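Local coordinates for Rv1989c (MbcT) (Mycobacterium tuberculosis, PDB 6FKG), which degrades NAD(+) by phosphorolysis, a toxic activity that kills the bacterial cell unless the antitoxin MbcA blocks access to the active site, at residues Asp34-Glu39 with His92-Thr97; Leu102-Pro107 with Glu111-Glu116; Gly142-Ala147 with Val151-Thr156. All coordinates share one frame; numbering follows the deposited sequence.

Contact 1. Residues Asp34-Glu39 with His92-Thr97; sequences DALSGE and HTIDVT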
# COMPACT_ATOMS: atom_id res chain seq x y z
N ASP B 34 -32.29 27.36 -1.90
CA ASP B 34 -33.34 27.31 -2.90
C ASP B 34 -34.35 26.20 -2.61
O ASP B 34 -33.97 25.05 -2.32
CB ASP B 34 -32.76 27.12 -4.30
CG ASP B 34 -33.82 27.18 -5.37
OD1 ASP B 34 -34.16 28.29 -5.81
OD2 ASP B 34 -34.34 26.11 -5.76
N ALA B 35 -35.63 26.53 -2.71
CA ALA B 35 -36.68 25.57 -2.42
C ALA B 35 -36.63 24.31 -3.29
O ALA B 35 -37.16 23.27 -2.92
CB ALA B 35 -38.05 26.24 -2.58
N LEU B 36 -36.02 24.40 -4.47
CA LEU B 36 -36.05 23.25 -5.38
C LEU B 36 -34.68 22.58 -5.56
O LEU B 36 -34.56 21.62 -6.32
CB LEU B 36 -36.61 23.69 -6.75
CG LEU B 36 -37.99 24.35 -6.70
CD1 LEU B 36 -38.43 24.84 -8.07
CD2 LEU B 36 -39.01 23.38 -6.12
N SER B 37 -33.65 23.07 -4.87
CA SER B 37 -32.31 22.47 -4.97
C SER B 37 -32.26 21.08 -4.37
O SER B 37 -32.86 20.83 -3.32
CB SER B 37 -31.26 23.35 -4.28
OG SER B 37 -30.08 22.59 -4.02
N GLY B 38 -31.54 20.17 -5.03
CA GLY B 38 -31.41 18.81 -4.51
C GLY B 38 -29.97 18.38 -4.30
O GLY B 38 -29.67 17.19 -4.19
N GLU B 39 -29.07 19.36 -4.22
CA GLU B 39 -27.64 19.05 -4.18
C GLU B 39 -27.18 18.45 -2.85
O GLU B 39 -26.19 17.74 -2.81
CB GLU B 39 -26.84 20.29 -4.49
CG GLU B 39 -27.19 20.86 -5.84
CD GLU B 39 -26.84 19.92 -6.98
OE1 GLU B 39 -25.88 19.12 -6.82
OE2 GLU B 39 -27.53 19.98 -8.02
N HIS B 92 -41.48 25.51 2.69
CA HIS B 92 -41.90 25.71 1.31
C HIS B 92 -43.09 24.87 0.95
O HIS B 92 -43.09 23.66 1.14
CB HIS B 92 -40.75 25.38 0.37
CG HIS B 92 -39.46 26.01 0.75
ND1 HIS B 92 -39.25 27.37 0.66
CD2 HIS B 92 -38.32 25.48 1.25
CE1 HIS B 92 -38.03 27.65 1.07
NE2 HIS B 92 -37.44 26.52 1.44
N THR B 93 -44.10 25.53 0.40
CA THR B 93 -45.27 24.86 -0.13
C THR B 93 -45.06 24.69 -1.62
O THR B 93 -44.90 25.68 -2.33
CB THR B 93 -46.53 25.67 0.13
OG1 THR B 93 -46.66 25.91 1.54
CG2 THR B 93 -47.76 24.94 -0.38
N ILE B 94 -45.03 23.45 -2.08
CA ILE B 94 -44.68 23.14 -3.47
C ILE B 94 -45.74 22.25 -4.07
O ILE B 94 -45.94 21.12 -3.63
CB ILE B 94 -43.30 22.47 -3.57
CG1 ILE B 94 -42.21 23.41 -3.03
CG2 ILE B 94 -43.01 22.04 -5.02
CD1 ILE B 94 -40.87 22.74 -2.72
N ASP B 95 -46.43 22.77 -5.08
CA ASP B 95 -47.43 22.00 -5.81
C ASP B 95 -46.75 21.03 -6.78
O ASP B 95 -45.90 21.43 -7.60
CB ASP B 95 -48.39 22.92 -6.57
CG ASP B 95 -49.44 23.55 -5.68
OD1 ASP B 95 -49.65 23.05 -4.56
OD2 ASP B 95 -50.07 24.53 -6.11
N VAL B 96 -47.13 19.76 -6.70
CA VAL B 96 -46.60 18.73 -7.58
C VAL B 96 -47.71 18.27 -8.53
O VAL B 96 -48.81 17.94 -8.08
CB VAL B 96 -46.05 17.52 -6.78
CG1 VAL B 96 -45.56 16.42 -7.71
CG2 VAL B 96 -44.96 17.98 -5.82
N THR B 97 -47.42 18.25 -9.83
CA THR B 97 -48.44 17.92 -10.83
C THR B 97 -48.01 16.79 -11.75
O THR B 97 -46.98 16.87 -12.41
CB THR B 97 -48.78 19.15 -11.69
OG1 THR B 97 -49.18 20.23 -10.84
CG2 THR B 97 -49.92 18.83 -12.68
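Ala35 lays its methyl group on the imidazole of His92, a CH-pi contact that joins the type I beta turn Asp34-Ser37 to strand 89-103 in the RES domain. Ala35 CB stands 3.7 Å from the centroid of the His92 ring and only 13° off the ring normal, so the methyl covers the face near its middle. The ring cannot easily swing away: His92 ND1 is hydrogen-bonded to Ser172 OG and His92 NE2 to Thr29 OG1, which ties both nitrogens and fixes the rotation of the imidazole.

Two residues along the strand, Ile94 continues the apolar contact. Ile94 CD1 meets Leu36 CD2 at 3.9 Å, branch end against branch end, and also lies 3.8 Å from Ala35 O. Leu169, on strand 167-174, packs against Ala35, His92 and Ile94 alike.

Polar bonds shape the loop itself. A backbone hydrogen bond from Ser37 N to Asp34 O spans the beta turn, and Arg27 donates hydrogen bonds to both Ala35 O and Ser37 O. With CG anti to the backbone N (chi1 -175°), the Asp34 carboxylate closes an Asx turn: Leu36 N reaches Asp34 OD2 at 2.7 Å, from 46° above the carboxylate plane.

Contact 2. Residues Leu102-Pro107 with Glu111-Glu116; sequences LDLTTP and EAVGLE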
# COMPACT_ATOMS: atom_id res chain seq x y z
N LEU B 102 -42.77 5.91 -8.71
CA LEU B 102 -42.89 4.56 -8.17
C LEU B 102 -43.70 4.62 -6.87
O LEU B 102 -43.29 5.29 -5.92
CB LEU B 102 -41.51 3.96 -7.91
CG LEU B 102 -41.51 2.53 -7.35
CD1 LEU B 102 -42.06 1.53 -8.36
CD2 LEU B 102 -40.08 2.17 -6.95
N ASP B 103 -44.84 3.95 -6.83
CA ASP B 103 -45.72 4.03 -5.67
C ASP B 103 -45.41 2.95 -4.65
O ASP B 103 -45.81 1.81 -4.82
CB ASP B 103 -47.19 3.93 -6.08
CG ASP B 103 -48.15 4.11 -4.92
OD1 ASP B 103 -47.70 4.42 -3.79
OD2 ASP B 103 -49.36 3.96 -5.14
N LEU B 104 -44.74 3.32 -3.56
CA LEU B 104 -44.41 2.37 -2.51
C LEU B 104 -45.23 2.62 -1.24
O LEU B 104 -44.81 2.24 -0.15
CB LEU B 104 -42.91 2.44 -2.18
CG LEU B 104 -41.97 2.15 -3.36
CD1 LEU B 104 -40.49 2.20 -2.91
CD2 LEU B 104 -42.30 0.81 -4.00
N THR B 105 -46.40 3.24 -1.39
CA THR B 105 -47.23 3.53 -0.22
C THR B 105 -48.02 2.31 0.23
O THR B 105 -48.53 2.28 1.35
CB THR B 105 -48.19 4.71 -0.48
OG1 THR B 105 -49.05 4.40 -1.58
CG2 THR B 105 -47.38 5.99 -0.80
N THR B 106 -48.12 1.29 -0.62
CA THR B 106 -48.83 0.07 -0.23
C THR B 106 -47.84 -0.99 0.25
O THR B 106 -46.69 -1.02 -0.20
CB THR B 106 -49.66 -0.50 -1.39
OG1 THR B 106 -48.79 -0.98 -2.42
CG2 THR B 106 -50.59 0.57 -1.97
N PRO B 107 -48.27 -1.86 1.17
CA PRO B 107 -47.41 -2.95 1.63
C PRO B 107 -47.10 -3.95 0.53
O PRO B 107 -46.00 -4.51 0.50
CB PRO B 107 -48.23 -3.59 2.76
CG PRO B 107 -49.64 -3.24 2.44
CD PRO B 107 -49.57 -1.86 1.86
N GLU B 111 -43.31 -4.98 -0.47
CA GLU B 111 -42.93 -6.39 -0.47
C GLU B 111 -42.36 -6.81 -1.82
O GLU B 111 -41.42 -7.61 -1.90
CB GLU B 111 -44.13 -7.26 -0.10
CG GLU B 111 -43.87 -8.76 -0.23
CD GLU B 111 -42.65 -9.22 0.54
OE1 GLU B 111 -42.48 -8.80 1.71
OE2 GLU B 111 -41.86 -10.01 -0.02
N ALA B 112 -42.92 -6.26 -2.89
CA ALA B 112 -42.49 -6.60 -4.24
C ALA B 112 -41.05 -6.15 -4.51
O ALA B 112 -40.36 -6.77 -5.34
CB ALA B 112 -43.43 -5.98 -5.27
N VAL B 113 -40.58 -5.10 -3.83
CA VAL B 113 -39.20 -4.66 -4.04
C VAL B 113 -38.28 -5.00 -2.85
O VAL B 113 -37.15 -4.51 -2.77
CB VAL B 113 -39.12 -3.13 -4.34
CG1 VAL B 113 -39.92 -2.81 -5.60
CG2 VAL B 113 -39.61 -2.28 -3.16
N GLY B 114 -38.76 -5.83 -1.93
CA GLY B 114 -37.93 -6.35 -0.86
C GLY B 114 -37.73 -5.46 0.36
O GLY B 114 -36.80 -5.68 1.14
N LEU B 115 -38.60 -4.47 0.53
CA LEU B 115 -38.47 -3.55 1.66
C LEU B 115 -39.48 -3.84 2.76
O LEU B 115 -40.58 -4.32 2.50
CB LEU B 115 -38.65 -2.10 1.21
CG LEU B 115 -37.66 -1.55 0.19
CD1 LEU B 115 -38.09 -0.14 -0.20
CD2 LEU B 115 -36.25 -1.58 0.76
N GLU B 116 -39.09 -3.55 4.00
CA GLU B 116 -39.97 -3.69 5.15
C GLU B 116 -39.78 -2.47 6.03
O GLU B 116 -38.97 -1.60 5.71
CB GLU B 116 -39.68 -4.98 5.92
CG GLU B 116 -40.03 -6.24 5.15
CD GLU B 116 -40.15 -7.47 6.03
OE1 GLU B 116 -39.56 -7.48 7.13
OE2 GLU B 116 -40.86 -8.42 5.63
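Leu104 and Val113, one before and one after the short helix 107-112, meet where the chain leaves strand 89-103, runs through that helix and comes back alongside itself. The apolar contact is made by branch ends. Leu104 CD2 lies 4.2 Å from Val113 CG2, while the other branch meets Leu115, two residues further on, with Leu104 CD1 4.3 Å from Leu115 CD1. The Leu104 side chain thus forks between the two, its CG anti to its own carbonyl carbon (chi1 -59°).

Backbone bonds define the helix. Glu111 N donates to Pro107 O at 2.9 Å, the i+4 to i backbone bond of an alpha helix, and Glu111 CB rests 3.4 Å from the same oxygen. The helix stops in a Schellman motif: Gly114, at positive phi, is its C-prime residue, with Gly114 N bonded to Glu111 O and Leu115 N to Arg110 O.

Side-chain bonds shape the approach to the helix. Thr106 OG1 accepts from Ala109 N at the N-cap. Three residues earlier, at the strand end, Asp103 OD1 takes two bonds: Thr105 OG1 comes to 2.6 Å on the syn lone pair, and Thr105 N to 3.0 Å from above the carboxylate plane, closing an Asx turn.

Outward, Glu111 OE2 forms a salt bridge with Arg39 of the MbcA chain, and Gly114 O accepts from Gln48 of that chain. Inward, Val131 of helix 126-137 and Trp48 pack on Leu104 and Leu115, Ile13 of helix 7-16 touches Val113, and strand 142-147 lies beside Leu104 through Val143.

Contact 3. Residues Gly142-Ala147 with Val151-Thr156; sequences GVLVPA and VGLVVT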
# COMPACT_ATOMS: atom_id res chain seq x y z
N GLY B 142 -39.76 10.02 -9.65
CA GLY B 142 -39.55 9.99 -8.22
C GLY B 142 -40.13 8.77 -7.56
O GLY B 142 -40.56 7.83 -8.23
N VAL B 143 -40.14 8.78 -6.24
CA VAL B 143 -40.66 7.65 -5.49
C VAL B 143 -41.59 8.17 -4.40
O VAL B 143 -41.25 9.10 -3.67
CB VAL B 143 -39.52 6.82 -4.85
CG1 VAL B 143 -40.10 5.57 -4.17
CG2 VAL B 143 -38.45 6.43 -5.91
N LEU B 144 -42.77 7.56 -4.31
CA LEU B 144 -43.73 7.91 -3.28
C LEU B 144 -43.63 6.86 -2.19
O LEU B 144 -43.75 5.66 -2.45
CB LEU B 144 -45.14 7.97 -3.85
CG LEU B 144 -46.21 8.73 -3.07
CD1 LEU B 144 -45.90 10.23 -3.11
CD2 LEU B 144 -47.56 8.42 -3.70
N VAL B 145 -43.38 7.33 -0.97
CA VAL B 145 -42.93 6.45 0.09
C VAL B 145 -43.74 6.68 1.34
O VAL B 145 -44.31 7.75 1.53
CB VAL B 145 -41.42 6.68 0.41
CG1 VAL B 145 -40.55 6.42 -0.82
CG2 VAL B 145 -41.18 8.12 0.94
N PRO B 146 -43.80 5.67 2.22
CA PRO B 146 -44.43 6.00 3.50
C PRO B 146 -43.46 6.88 4.30
O PRO B 146 -42.25 6.78 4.12
CB PRO B 146 -44.64 4.64 4.15
CG PRO B 146 -43.55 3.78 3.58
CD PRO B 146 -43.20 4.32 2.21
N ALA B 147 -44.00 7.73 5.16
CA ALA B 147 -43.19 8.51 6.08
C ALA B 147 -43.78 8.40 7.47
O ALA B 147 -44.96 8.04 7.61
CB ALA B 147 -43.10 9.96 5.63
N VAL B 151 -47.13 10.66 4.08
CA VAL B 151 -46.52 10.19 2.83
C VAL B 151 -45.37 11.10 2.40
O VAL B 151 -45.47 12.32 2.49
CB VAL B 151 -47.57 10.09 1.70
CG1 VAL B 151 -46.90 9.74 0.38
CG2 VAL B 151 -48.61 9.05 2.07
N GLY B 152 -44.27 10.50 1.96
CA GLY B 152 -43.13 11.25 1.45
C GLY B 152 -42.99 11.12 -0.05
O GLY B 152 -43.43 10.13 -0.65
N LEU B 153 -42.40 12.14 -0.65
CA LEU B 153 -42.09 12.12 -2.07
C LEU B 153 -40.61 12.44 -2.25
O LEU B 153 -40.13 13.46 -1.75
CB LEU B 153 -42.94 13.13 -2.83
CG LEU B 153 -42.54 13.36 -4.29
CD1 LEU B 153 -42.64 12.06 -5.10
CD2 LEU B 153 -43.39 14.47 -4.90
N VAL B 154 -39.91 11.57 -2.96
CA VAL B 154 -38.52 11.82 -3.31
C VAL B 154 -38.47 12.13 -4.79
O VAL B 154 -38.80 11.26 -5.59
CB VAL B 154 -37.63 10.62 -3.00
CG1 VAL B 154 -36.16 11.01 -3.13
CG2 VAL B 154 -37.92 10.13 -1.58
N VAL B 155 -38.08 13.35 -5.15
CA VAL B 155 -38.06 13.76 -6.55
C VAL B 155 -36.62 13.72 -7.06
O VAL B 155 -35.75 14.40 -6.53
CB VAL B 155 -38.64 15.18 -6.75
CG1 VAL B 155 -38.68 15.53 -8.23
CG2 VAL B 155 -40.04 15.25 -6.16
N THR B 156 -36.37 12.93 -8.10
CA THR B 156 -34.99 12.62 -8.47
C THR B 156 -34.63 13.28 -9.79
O THR B 156 -35.35 13.13 -10.78
CB THR B 156 -34.76 11.08 -8.56
OG1 THR B 156 -35.75 10.49 -9.41
CG2 THR B 156 -34.90 10.44 -7.18
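Val151, near the start of the second strand of an antiparallel beta hairpin, places CG1 against Leu144, 3.7 Å from Leu144 CG. That branch is anti to the backbone N (chi1 174°), which also brings Val151 CG1 within 3.5 Å of Val145 O. Pro146 is its partner in a non-hydrogen-bonded pair, but the two side chains diverge.

Gly152 comes next, in a hydrogen-bonded pair with Val145. Gly152 N donates to Val145 O and Val145 N to Gly152 O, both at 2.8 Å, with each donor tilted by some 25 to 28° from the carbonyl plane. Val145 CG2 leans over the glycine, 3.4 Å from Gly152 O.

Leu153 pairs with Leu144 without backbone bonds. Leu144 CD1 lies 4.2 Å from Leu153 CB, and Leu153 CA makes a CA-H...O contact with Val143 O.

At Val154 the bonding resumes: Val154 N to Val143 O and Val143 N to Val154 O are each 2.9 Å, now in the carbonyl plane. Val155 sits opposite Gly142, their CA atoms 4.4 Å apart, and Thr156 OG1 lies near Gly142 CA, at 4.0 Å.

The hairpin is interior to the mixed sheet: strand 142-147 is flanked by the parallel strand 89-103, and strand 150-156 by the antiparallel strand 56-60. Trp21 of strand 19-30 packs on Leu144 and Leu153, whereas Trp48 meets Val145 and Tyr58 meets Val154.

In the fold
Contacts 1 and 2 share strand 89-103; contact 3 pairs its neighbour, strand 142-147, with strand 150-156. Contact 1 uses the earlier part of the shared strand and contact 2 its end, on opposite sides of the chain's centre, centres about 24 Å and nearest atoms about 11 Å apart. Contact 3 lies between, its centre about 13 Å from that of contact 1 and 12 Å from that of contact 2. It touches contact 1 where Val96 CG2 packs 4.0 Å from Leu153 CD2, and joins contact 2 through probable sheet bonds, Leu104 N to Leu144 O and Leu144 N to Leu102 O. MbcA, which blocks access to the active site, reaches contacts 1 and 2 but not contact 3.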